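Transcriptional regulator, LRP/AsnC family (Neisseria meningitidis, PDB 2P6S) probably binds specific DNA sequences as a transcription regulator of the Lrp/AsnC family, and carries bound methionine and calcium ions in the crystal. Local coordinates at residues A72-S77 and A139-V144. Numbering follows the deposited sequence.
Sequences AFIRVS and AQSSFV. With MET (methionine), chain I.
Phe73 presents a ring edge to Val144: CG2 of Val144 lies near the ring plane, 3.7 Å from CE2 of Phe73, while Phe102 of the second subunit meets the same ring. The Phe143 ring receives Ala72 CB obliquely and meets Phe122 of helix 119-130 edge-to-face. Farther along the Phe73 side of the sheet, Arg75 CD passes 3.5 Å from Gln140 OE1, and the guanidinium and amide planes stand 41° apart. The two strands that carry these side chains run antiparallel, their axes at 165°. Phe73 and Ser142 form one hydrogen-bonded pair; in the other, Arg75 N donates to Gln140 O at 2.9 Å and Gln140 N returns a bond to Arg75 O. On the face shared by Ala72, Ile74 and Phe143, Ser141 OG sits beside its backbone N (chi1 -60°), touching Ile74 CG2 and reaching methionine OXT at 3.2 Å. Ser141 N gives methionine O a 2.9 Å bond. Strand 70-78 is internal, since Ile74 also pairs with Leu112 of strand 110-116. Because Ser141 N points away from Ile74, strand 136-150 can pair inward while its outer edge holds the carboxylate of a methionine also bound by the third subunit, consistent with an effector site at a subunit interface, as in other Lrp/AsnC regulators.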
# COMPACT_ATOMS: atom_id res chain seq x y z
N ALA G 72 -3.84 -1.29 -22.15
CA ALA G 72 -3.34 -0.84 -20.83
C ALA G 72 -4.42 -0.12 -20.03
O ALA G 72 -5.11 0.74 -20.56
CB ALA G 72 -2.15 0.07 -21.02
N PHE G 73 -4.56 -0.48 -18.76
CA PHE G 73 -5.41 0.25 -17.83
C PHE G 73 -4.51 1.05 -16.93
O PHE G 73 -3.79 0.47 -16.11
CB PHE G 73 -6.24 -0.71 -16.98
CG PHE G 73 -7.45 -1.26 -17.67
CD1 PHE G 73 -8.64 -0.54 -17.70
CD2 PHE G 73 -7.41 -2.51 -18.27
CE1 PHE G 73 -9.76 -1.06 -18.32
CE2 PHE G 73 -8.54 -3.04 -18.90
CZ PHE G 73 -9.71 -2.31 -18.93
N ILE G 74 -4.54 2.38 -17.07
CA ILE G 74 -3.63 3.27 -16.34
C ILE G 74 -4.37 4.02 -15.23
O ILE G 74 -5.44 4.59 -15.48
CB ILE G 74 -3.01 4.31 -17.29
CG1 ILE G 74 -2.46 3.63 -18.55
CG2 ILE G 74 -1.89 5.05 -16.60
CD1 ILE G 74 -1.68 4.54 -19.44
N ARG G 75 -3.80 4.00 -14.02
CA ARG G 75 -4.37 4.71 -12.85
C ARG G 75 -3.58 5.99 -12.62
O ARG G 75 -2.39 5.94 -12.33
CB ARG G 75 -4.33 3.86 -11.56
CG ARG G 75 -3.93 2.39 -11.69
CD ARG G 75 -4.11 1.60 -10.37
NE ARG G 75 -5.49 1.64 -9.87
CZ ARG G 75 -6.54 1.12 -10.51
NH1 ARG G 75 -6.37 0.52 -11.69
NH2 ARG G 75 -7.76 1.21 -9.99
N VAL G 76 -4.24 7.14 -12.74
CA VAL G 76 -3.57 8.44 -12.71
C VAL G 76 -4.06 9.32 -11.57
O VAL G 76 -5.23 9.25 -11.19
CB VAL G 76 -3.80 9.18 -14.04
CG1 VAL G 76 -2.97 10.47 -14.11
CG2 VAL G 76 -3.47 8.26 -15.20
N SER G 77 -3.17 10.14 -11.02
CA SER G 77 -3.53 11.11 -9.99
C SER G 77 -3.14 12.51 -10.45
O SER G 77 -2.03 12.71 -10.93
CB SER G 77 -2.82 10.79 -8.68
OG SER G 77 -3.09 11.79 -7.71
N ALA G 139 1.42 8.22 -12.50
CA ALA G 139 0.68 7.19 -13.25
C ALA G 139 1.13 5.81 -12.83
O ALA G 139 2.28 5.63 -12.46
CB ALA G 139 0.87 7.37 -14.75
N GLN G 140 0.21 4.85 -12.88
CA GLN G 140 0.48 3.43 -12.59
C GLN G 140 -0.17 2.58 -13.66
O GLN G 140 -1.39 2.43 -13.67
CB GLN G 140 -0.13 3.02 -11.25
CG GLN G 140 0.51 3.65 -10.04
CD GLN G 140 -0.08 3.11 -8.76
OE1 GLN G 140 -1.12 2.46 -8.76
NE2 GLN G 140 0.59 3.38 -7.64
N SER G 141 0.62 2.00 -14.54
CA SER G 141 0.06 1.24 -15.65
C SER G 141 0.06 -0.28 -15.48
O SER G 141 1.10 -0.89 -15.20
CB SER G 141 0.78 1.61 -16.92
OG SER G 141 0.62 2.99 -17.15
N SER G 142 -1.11 -0.87 -15.65
CA SER G 142 -1.26 -2.32 -15.71
C SER G 142 -1.72 -2.69 -17.10
O SER G 142 -2.33 -1.88 -17.78
CB SER G 142 -2.28 -2.78 -14.68
OG SER G 142 -1.97 -4.08 -14.23
N PHE G 143 -1.45 -3.92 -17.53
CA PHE G 143 -1.82 -4.33 -18.88
C PHE G 143 -2.60 -5.64 -18.87
O PHE G 143 -2.39 -6.49 -18.00
CB PHE G 143 -0.58 -4.46 -19.74
CG PHE G 143 0.34 -3.28 -19.64
CD1 PHE G 143 0.25 -2.23 -20.54
CD2 PHE G 143 1.28 -3.22 -18.64
CE1 PHE G 143 1.11 -1.14 -20.44
CE2 PHE G 143 2.13 -2.13 -18.53
CZ PHE G 143 2.04 -1.10 -19.44
N VAL G 144 -3.50 -5.80 -19.84
CA VAL G 144 -4.34 -7.00 -19.96
C VAL G 144 -3.58 -8.24 -20.48
O VAL G 144 -2.95 -8.20 -21.54
CB VAL G 144 -5.52 -6.74 -20.89
CG1 VAL G 144 -6.38 -8.00 -21.03
CG2 VAL G 144 -6.34 -5.57 -20.37
N MET I . 5.54 4.10 -12.91
CA MET I . 4.88 4.77 -14.08
C MET I . 3.74 3.92 -14.65
O MET I . 3.31 2.93 -14.06
CB MET I . 5.89 5.06 -15.19
CG MET I . 7.12 5.83 -14.74
SD MET I . 8.08 6.42 -16.14
CE MET I . 9.60 6.91 -15.34
OXT MET I . 3.21 4.21 -15.73